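Local coordinates for putative cell adhesion protein (Bacteroides eggerthii, PDB 4GPV) that probably serves as a FimA-type subunit of pili, the surface fibres that gut Bacteroides are thought to use in cell adhesion, at residues A231-P234 with G235-T238; T102-T105 with E106-L110; F195-A198 with A199-V202. All coordinates share one frame; numbering follows the deposited sequence.

Contact 1: A231-P234 with G235-T238; sequences AVSP and GDFT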
ATOM      1  N   ALA A 231      11.226  14.784   2.454  1.00 21.13           N
ATOM      2  CA  ALA A 231      12.126  15.884   2.082  1.00 22.80           C
ATOM      3  C   ALA A 231      13.446  15.413   1.500  1.00 25.18           C
ATOM      4  O   ALA A 231      14.018  14.402   1.938  1.00 24.85           O
ATOM      5  CB  ALA A 231      12.393  16.802   3.292  1.00 25.98           C
ATOM      6  N   VAL A 232      13.924  16.178   0.510  1.00 24.02           N
ATOM      7  CA  VAL A 232      15.214  15.952  -0.151  1.00 24.08           C
ATOM      8  C   VAL A 232      16.230  16.982   0.377  1.00 31.26           C
ATOM      9  O   VAL A 232      15.966  18.189   0.399  1.00 29.81           O
ATOM     10  CB  VAL A 232      15.058  16.018  -1.697  1.00 26.84           C
ATOM     11  CG1 VAL A 232      16.405  15.977  -2.418  1.00 27.88           C
ATOM     12  CG2 VAL A 232      14.145  14.910  -2.199  1.00 25.64           C
ATOM     13  N   SER A 233      17.408  16.501   0.763  1.00 31.00           N
ATOM     14  CA  SER A 233      18.437  17.406   1.244  1.00 32.89           C
ATOM     15  C   SER A 233      19.594  17.476   0.240  1.00 37.82           C
ATOM     16  O   SER A 233      19.753  16.542  -0.550  1.00 34.62           O
ATOM     17  CB  SER A 233      18.924  16.970   2.626  1.00 39.12           C
ATOM     18  OG  SER A 233      19.531  15.690   2.602  1.00 51.75           O
ATOM     19  N   PRO A 234      20.436  18.540   0.258  1.00 38.85           N
ATOM     20  CA  PRO A 234      21.603  18.548  -0.640  1.00 39.49           C
ATOM     21  C   PRO A 234      22.453  17.308  -0.371  1.00 42.46           C
ATOM     22  O   PRO A 234      22.611  16.909   0.789  1.00 43.15           O
ATOM     23  CB  PRO A 234      22.336  19.850  -0.263  1.00 42.73           C
ATOM     24  CG  PRO A 234      21.856  20.186   1.113  1.00 47.56           C
ATOM     25  CD  PRO A 234      20.422  19.740   1.125  1.00 41.89           C
ATOM     26  N   GLY A 235      22.923  16.669  -1.430  1.00 37.33           N
ATOM     27  CA  GLY A 235      23.728  15.462  -1.301  1.00 36.80           C
ATOM     28  C   GLY A 235      22.957  14.168  -1.421  1.00 40.08           C
ATOM     29  O   GLY A 235      23.572  13.127  -1.673  1.00 41.18           O
ATOM     30  N   ASP A 236      21.606  14.190  -1.197  1.00 34.65           N
ATOM     31  CA  ASP A 236      20.767  12.988  -1.289  1.00 32.10           C
ATOM     32  C   ASP A 236      20.759  12.414  -2.713  1.00 35.17           C
ATOM     33  O   ASP A 236      20.876  11.198  -2.879  1.00 36.62           O
ATOM     34  CB  ASP A 236      19.324  13.275  -0.848  1.00 31.95           C
ATOM     35  CG  ASP A 236      19.105  13.425   0.641  1.00 40.37           C
ATOM     36  OD1 ASP A 236      20.001  13.027   1.418  1.00 44.36           O
ATOM     37  OD2 ASP A 236      18.051  13.974   1.034  1.00 37.28           O
ATOM     38  N   PHE A 237      20.589  13.278  -3.731  1.00 28.34           N
ATOM     39  CA  PHE A 237      20.578  12.804  -5.118  1.00 27.17           C
ATOM     40  C   PHE A 237      21.940  12.936  -5.781  1.00 32.25           C
ATOM     41  O   PHE A 237      22.539  14.020  -5.803  1.00 33.39           O
ATOM     42  CB  PHE A 237      19.516  13.525  -5.965  1.00 27.40           C
ATOM     43  CG  PHE A 237      18.076  13.294  -5.566  1.00 26.06           C
ATOM     44  CD1 PHE A 237      17.718  12.210  -4.761  1.00 26.83           C
ATOM     45  CD2 PHE A 237      17.072  14.157  -6.000  1.00 27.50           C
ATOM     46  CE1 PHE A 237      16.381  12.004  -4.389  1.00 26.40           C
ATOM     47  CE2 PHE A 237      15.738  13.943  -5.627  1.00 28.96           C
ATOM     48  CZ  PHE A 237      15.402  12.861  -4.840  1.00 25.98           C
ATOM     49  N   THR A 238      22.438  11.812  -6.308  1.00 28.27           N
ATOM     50  CA  THR A 238      23.728  11.753  -7.012  1.00 28.96           C
ATOM     51  C   THR A 238      23.555  10.916  -8.299  1.00 29.27           C
ATOM     52  O   THR A 238      22.448  10.434  -8.585  1.00 27.66           O
ATOM     53  CB  THR A 238      24.832  11.154  -6.103  1.00 36.78           C
ATOM     54  OG1 THR A 238      24.623   9.746  -5.943  1.00 34.20           O
ATOM     55  CG2 THR A 238      24.945  11.840  -4.730  1.00 40.81           C
TER
HETATM   56  O   HOH W   1      16.375  13.940   3.051  1.00 47.49           O
HETATM   57  O   HOH W   2      20.046  16.020  -3.430  1.00 29.55           O
HETATM   58  O   HOH W   3      22.373  14.644   2.086  1.00 47.55           O

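Contact 2: T102-T105 with E106-L110; sequences TVKT and ETDLL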
ATOM      1  N   THR A 102     -17.964  -4.139  14.886  1.00 27.97           N
ATOM      2  CA  THR A 102     -19.408  -4.296  14.602  1.00 27.72           C
ATOM      3  C   THR A 102     -19.699  -5.461  13.631  1.00 31.50           C
ATOM      4  O   THR A 102     -20.835  -5.613  13.190  1.00 31.42           O
ATOM      5  CB  THR A 102     -20.010  -2.977  14.061  1.00 36.00           C
ATOM      6  OG1 THR A 102     -19.490  -2.704  12.757  1.00 36.54           O
ATOM      7  CG2 THR A 102     -19.800  -1.796  15.004  1.00 36.18           C
ATOM      8  N   VAL A 103     -18.679  -6.271  13.280  1.00 25.71           N
ATOM      9  CA  VAL A 103     -18.866  -7.426  12.387  1.00 24.43           C
ATOM     10  C   VAL A 103     -19.751  -8.469  13.088  1.00 27.85           C
ATOM     11  O   VAL A 103     -19.421  -8.906  14.200  1.00 27.51           O
ATOM     12  CB  VAL A 103     -17.522  -8.047  11.949  1.00 26.22           C
ATOM     13  CG1 VAL A 103     -17.724  -9.400  11.280  1.00 26.51           C
ATOM     14  CG2 VAL A 103     -16.755  -7.101  11.027  1.00 25.66           C
ATOM     15  N   LYS A 104     -20.865  -8.851  12.442  1.00 24.68           N
ATOM     16  CA  LYS A 104     -21.796  -9.835  12.996  1.00 25.65           C
ATOM     17  C   LYS A 104     -21.905 -11.043  12.092  1.00 30.50           C
ATOM     18  O   LYS A 104     -22.308 -12.125  12.537  1.00 31.88           O
ATOM     19  CB  LYS A 104     -23.205  -9.232  13.179  1.00 28.85           C
ATOM     20  CG  LYS A 104     -23.266  -7.842  13.798  1.00 36.99           C
ATOM     21  CD  LYS A 104     -23.174  -7.844  15.306  1.00 38.75           C
ATOM     22  CE  LYS A 104     -23.433  -6.467  15.850  1.00 40.85           C
ATOM     23  NZ  LYS A 104     -22.766  -6.280  17.154  1.00 57.28           N
ATOM     24  N   THR A 105     -21.644 -10.830  10.795  1.00 25.81           N
ATOM     25  CA  THR A 105     -21.766 -11.845   9.758  1.00 25.69           C
ATOM     26  C   THR A 105     -20.612 -11.811   8.772  1.00 28.47           C
ATOM     27  O   THR A 105     -19.830 -10.857   8.735  1.00 26.51           O
ATOM     28  CB  THR A 105     -23.070 -11.650   8.964  1.00 34.23           C
ATOM     29  OG1 THR A 105     -22.958 -10.427   8.226  1.00 30.25           O
ATOM     30  CG2 THR A 105     -24.341 -11.708   9.828  1.00 35.56           C
ATOM     31  N   GLU A 106     -20.549 -12.838   7.913  1.00 26.50           N
ATOM     32  CA  GLU A 106     -19.515 -12.927   6.889  1.00 24.94           C
ATOM     33  C   GLU A 106     -19.666 -11.773   5.896  1.00 28.91           C
ATOM     34  O   GLU A 106     -18.667 -11.171   5.517  1.00 26.89           O
ATOM     35  CB  GLU A 106     -19.634 -14.282   6.199  1.00 26.98           C
ATOM     36  CG  GLU A 106     -18.505 -14.610   5.241  1.00 30.40           C
ATOM     37  CD  GLU A 106     -18.571 -16.034   4.728  1.00 43.06           C
ATOM     38  OE1 GLU A 106     -19.524 -16.761   5.095  1.00 42.76           O
ATOM     39  OE2 GLU A 106     -17.662 -16.430   3.969  1.00 34.59           O
ATOM     40  N   THR A 107     -20.923 -11.424   5.539  1.00 27.71           N
ATOM     41  CA  THR A 107     -21.224 -10.293   4.648  1.00 27.73           C
ATOM     42  C   THR A 107     -20.626  -9.017   5.256  1.00 29.54           C
ATOM     43  O   THR A 107     -19.966  -8.278   4.535  1.00 29.60           O
ATOM     44  CB  THR A 107     -22.741 -10.190   4.409  1.00 36.73           C
ATOM     45  OG1 THR A 107     -23.188 -11.408   3.812  1.00 38.78           O
ATOM     46  CG2 THR A 107     -23.123  -9.018   3.484  1.00 40.60           C
ATOM     47  N   ASP A 108     -20.761  -8.808   6.583  1.00 26.54           N
ATOM     48  CA  ASP A 108     -20.172  -7.630   7.245  1.00 25.50           C
ATOM     49  C   ASP A 108     -18.675  -7.594   7.133  1.00 28.64           C
ATOM     50  O   ASP A 108     -18.113  -6.531   6.857  1.00 28.49           O
ATOM     51  CB  ASP A 108     -20.512  -7.575   8.739  1.00 26.98           C
ATOM     52  CG  ASP A 108     -21.971  -7.351   9.061  1.00 35.66           C
ATOM     53  OD1 ASP A 108     -22.696  -6.802   8.188  1.00 35.79           O
ATOM     54  OD2 ASP A 108     -22.381  -7.671  10.210  1.00 33.90           O
ATOM     55  N   LEU A 109     -18.011  -8.730   7.419  1.00 22.99           N
ATOM     56  CA  LEU A 109     -16.559  -8.758   7.396  1.00 21.37           C
ATOM     57  C   LEU A 109     -16.030  -8.452   5.991  1.00 25.59           C
ATOM     58  O   LEU A 109     -15.063  -7.708   5.856  1.00 24.80           O
ATOM     59  CB  LEU A 109     -16.031 -10.117   7.871  1.00 21.53           C
ATOM     60  CG  LEU A 109     -14.506 -10.272   7.807  1.00 25.15           C
ATOM     61  CD1 LEU A 109     -13.818  -9.358   8.763  1.00 23.73           C
ATOM     62  CD2 LEU A 109     -14.098 -11.665   8.095  1.00 25.73           C
ATOM     63  N   LEU A 110     -16.670  -9.022   4.956  1.00 23.95           N
ATOM     64  CA  LEU A 110     -16.242  -8.870   3.571  1.00 24.55           C
ATOM     65  C   LEU A 110     -16.290  -7.415   3.088  1.00 28.79           C
ATOM     66  O   LEU A 110     -15.569  -7.056   2.147  1.00 28.72           O
ATOM     67  CB  LEU A 110     -17.082  -9.762   2.646  1.00 25.16           C
ATOM     68  CG  LEU A 110     -16.895 -11.271   2.843  1.00 31.10           C
ATOM     69  CD1 LEU A 110     -17.845 -12.070   1.948  1.00 32.91           C
ATOM     70  CD2 LEU A 110     -15.459 -11.699   2.619  1.00 28.55           C
TER

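Contact 3: F195-A198 with A199-V202; sequences FGSA and AEKV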
ATOM      1  N   PHE A 195     -10.828  -7.990   2.363  1.00 21.10           N
ATOM      2  CA  PHE A 195     -11.365  -9.124   1.618  1.00 21.76           C
ATOM      3  C   PHE A 195     -12.116  -8.591   0.420  1.00 29.05           C
ATOM      4  O   PHE A 195     -12.047  -7.404   0.125  1.00 30.18           O
ATOM      5  CB  PHE A 195     -12.252  -9.988   2.532  1.00 23.01           C
ATOM      6  CG  PHE A 195     -11.495 -10.463   3.735  1.00 22.58           C
ATOM      7  CD1 PHE A 195     -10.531 -11.461   3.620  1.00 23.75           C
ATOM      8  CD2 PHE A 195     -11.684  -9.863   4.976  1.00 22.83           C
ATOM      9  CE1 PHE A 195      -9.758 -11.832   4.713  1.00 24.45           C
ATOM     10  CE2 PHE A 195     -10.908 -10.239   6.069  1.00 25.46           C
ATOM     11  CZ  PHE A 195      -9.987 -11.262   5.941  1.00 23.23           C
ATOM     12  N   GLY A 196     -12.764  -9.467  -0.308  1.00 28.76           N
ATOM     13  CA  GLY A 196     -13.473  -9.032  -1.498  1.00 29.01           C
ATOM     14  C   GLY A 196     -12.697  -9.383  -2.739  1.00 30.66           C
ATOM     15  O   GLY A 196     -11.625  -9.996  -2.680  1.00 30.45           O
ATOM     16  N   SER A 197     -13.254  -9.001  -3.867  1.00 26.36           N
ATOM     17  CA  SER A 197     -12.687  -9.348  -5.154  1.00 25.30           C
ATOM     18  C   SER A 197     -11.450  -8.527  -5.453  1.00 25.61           C
ATOM     19  O   SER A 197     -11.250  -7.441  -4.904  1.00 22.66           O
ATOM     20  CB  SER A 197     -13.712  -9.118  -6.250  1.00 27.65           C
ATOM     21  OG  SER A 197     -13.919  -7.724  -6.414  1.00 27.62           O
ATOM     22  N   ALA A 198     -10.633  -9.046  -6.373  1.00 22.95           N
ATOM     23  CA  ALA A 198      -9.453  -8.333  -6.821  1.00 21.82           C
ATOM     24  C   ALA A 198      -9.875  -6.958  -7.396  1.00 21.83           C
ATOM     25  O   ALA A 198      -9.199  -5.958  -7.132  1.00 21.39           O
ATOM     26  CB  ALA A 198      -8.737  -9.174  -7.875  1.00 22.85           C
ATOM     27  N   ALA A 199     -11.028  -6.905  -8.124  1.00 20.47           N
ATOM     28  CA  ALA A 199     -11.484  -5.639  -8.726  1.00 21.89           C
ATOM     29  C   ALA A 199     -11.874  -4.611  -7.654  1.00 23.93           C
ATOM     30  O   ALA A 199     -11.475  -3.446  -7.756  1.00 22.60           O
ATOM     31  CB  ALA A 199     -12.632  -5.873  -9.680  1.00 24.02           C
ATOM     32  N   GLU A 200     -12.555  -5.063  -6.586  1.00 21.36           N
ATOM     33  CA  GLU A 200     -12.963  -4.171  -5.494  1.00 21.81           C
ATOM     34  C   GLU A 200     -11.750  -3.572  -4.779  1.00 23.37           C
ATOM     35  O   GLU A 200     -11.808  -2.412  -4.354  1.00 22.78           O
ATOM     36  CB  GLU A 200     -13.831  -4.920  -4.474  1.00 23.64           C
ATOM     37  CG  GLU A 200     -15.280  -5.123  -4.921  1.00 31.32           C
ATOM     38  CD  GLU A 200     -16.135  -6.112  -4.137  1.00 51.50           C
ATOM     39  OE1 GLU A 200     -15.581  -6.914  -3.351  1.00 37.30           O
ATOM     40  OE2 GLU A 200     -17.367  -6.120  -4.355  1.00 46.39           O
ATOM     41  N   LYS A 201     -10.657  -4.363  -4.632  1.00 19.09           N
ATOM     42  CA  LYS A 201      -9.462  -3.938  -3.901  1.00 19.39           C
ATOM     43  C   LYS A 201      -8.695  -2.812  -4.575  1.00 23.39           C
ATOM     44  O   LYS A 201      -7.926  -2.134  -3.878  1.00 24.82           O
ATOM     45  CB  LYS A 201      -8.524  -5.125  -3.678  1.00 20.60           C
ATOM     46  CG  LYS A 201      -9.065  -6.120  -2.657  1.00 21.25           C
ATOM     47  CD  LYS A 201      -8.118  -7.323  -2.542  1.00 26.60           C
ATOM     48  CE  LYS A 201      -8.545  -8.243  -1.413  1.00 29.25           C
ATOM     49  NZ  LYS A 201      -7.694  -9.460  -1.379  1.00 32.36           N
ATOM     50  N   VAL A 202      -8.912  -2.579  -5.899  1.00 19.71           N
ATOM     51  CA  VAL A 202      -8.196  -1.524  -6.644  1.00 19.46           C
ATOM     52  C   VAL A 202      -9.131  -0.374  -7.058  1.00 23.41           C
ATOM     53  O   VAL A 202      -8.711   0.499  -7.817  1.00 23.55           O
ATOM     54  CB  VAL A 202      -7.427  -2.100  -7.873  1.00 22.50           C
ATOM     55  CG1 VAL A 202      -6.356  -3.098  -7.414  1.00 21.96           C
ATOM     56  CG2 VAL A 202      -8.375  -2.758  -8.890  1.00 23.27           C
TER
HETATM   57  O   HOH W   4      -9.831 -11.374  -0.945  1.00 49.74           O

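Contact 1: A231-P234 with G235-T238
P234 and G235 fill the two middle positions of a tight reversal that brings D236 back beside S233. G235 has a positive phi of 96°, where a side chain would run into P234 O, a conformation that glycine accommodates comfortably. D236, next in line, closes the reversal: its backbone N donates to S233 O over 3.1 Å. Its side chain then points back toward the start of the turn. CG stands opposite the carbonyl carbon and beside the residue's own N (chi1 -75°), which lays the carboxylate against S233. D236 OD2 takes two hydrogen bonds from that serine, from S233 N at 2.6 Å and from S233 OG at 2.8 Å. Both donors come in from the same face, well above the carboxylate plane. S233 OG can join its own N in this grip because chi1 of 63° tucks it between the backbone N and carbonyl carbon. A water spans D236 OD2 and A231 O, and a second spans D236 OD1 and P234 O, so each carboxylate oxygen is tied to the backbone of the preceding segment. F237 supplies the apolar part. V232 CG1 sits over one face of the F237 ring, a CH-pi contact 4.0 Å from the centroid, while V232 CG2 meets F237 CZ at 3.6 Å nearer the rim. The ring also stacks edge-to-face with F246 and lies against V164. A third water joins F237 N to S233 O, giving that carbonyl oxygen a second donor besides D236 N. At the centre is a type II beta turn from S233 to D236, reinforced by an aspartate that binds back to the first residue, in the loop leading from strand 229-231 to strand 247-251 of the FimA-like C-terminal domain.

Contact 2: T102-T105 with E106-L110
T105 and D108 form a capping box at the N-terminal end of helix 106-111, with T105 as N-cap and D108 three residues further on. The exchange is reciprocal. T105 OG1 accepts from D108 N at 3.2 Å, and D108 OD2 in turn accepts from T105 N at 3.3 Å. The second bond is the more bent of the two, and its N-H comes down from above the carboxylate plane. A chi1 of 67° is what turns the threonine hydroxyl, rather than its methyl, to the N-H of D108. The same D108 oxygen also receives K104 N at 2.9 Å, this time through its anti lone pair, so two successive backbone N-H groups ahead of the helix converge on one atom. K104 CB and CG lie alongside it. With two peptide donors and the helix start close by, the carboxylate is likely to favour its charged form. Replaced by an alanine, D108 would lose its carboxylate, and the N-H groups of K104 and T105 would probably be left without their shared acceptor, so that the approach to the helix could shift. Helical bonding begins with L109 N to T105 O, 3.1 Å long and in the carbonyl plane. The E106 side chain leaves 102-105 behind, and its OE2 is hydrogen-bonded to Y87 OH. Beneath the polar cap, V103 and L109 bring apolar groups together on the buried side of the turn, where F53, F55 and F100 also border L109. The two V103 methyls lie against the start of the leucine side chain, CG1 3.9 Å from L109 CB and CG2 4.0 Å from L109 CA.

Contact 3: F195-A198 with A199-V202
The backbone enters the short, weakly bonded helix 198-201 after S197, its N-cap, where S197 O accepts from K201 N at 3.1 Å and A198 O also takes a weak bond from the same N. With chi1 at 70° the S197 hydroxyl faces the first turn, and OG accepts from E200 N at 3.0 Å. E200 repays this by sending its side chain back: chi1 of -78° sets CG beside the backbone N, and the chain then runs extended past S197, with E200 CG 3.3 Å from S197 OG. At its end E200 OE1 accepts from S197 N at 3.2 Å, the N-H meeting the carboxylate from above its plane. Serine and glutamate together thus make a capping box, S197 as N-cap and E200 three residues on, here at a surface helix of the FimA-like C-terminal domain. The same E200 OE1 forms a salt bridge with R193 NH2, whose NE binds F195 O, so the arginine holds both the capping glutamate and the chain leading into the turn. G196 belongs to this geometry: its CA lies 3.5 Å from E200 OE1, and a side chain there would collide with that oxygen. K201 takes another course: its chain, extended beyond CG, runs back along the preceding segment. K201 CG passes 3.4 Å from S197 O, and further along K201 CE reaches the carbonyl oxygens of F195 and G196. The ammonium group is linked to G196 O through a water, with 2.9 Å from K201 NZ to the water. One residue on, V202 CG2 rests 3.7 Å from A198 O, while the same side chain packs on P295.

From the N terminus, the chain first meets contact 2, which closes the loop after strand 83-90 as it enters helix 106-111. Contact 3 follows in the loop after strand 176-193, where the chain enters helix 198-201, and contact 1 comes last, turning the loop between strands 229-231 and 247-251. All three are local and lie in series; none nests in or crosses another. Contacts 2 and 3 nevertheless touch: L110 CD2 packs on F195 CB at 3.6 Å, and L109 also meets the F195 ring, joining the two capped helices' neighbourhoods. Contact 1 sits across the chain's centre, about 38 Å from contact 3 between centres, on a loop passing from the seven-stranded sheet to the eleven-stranded one.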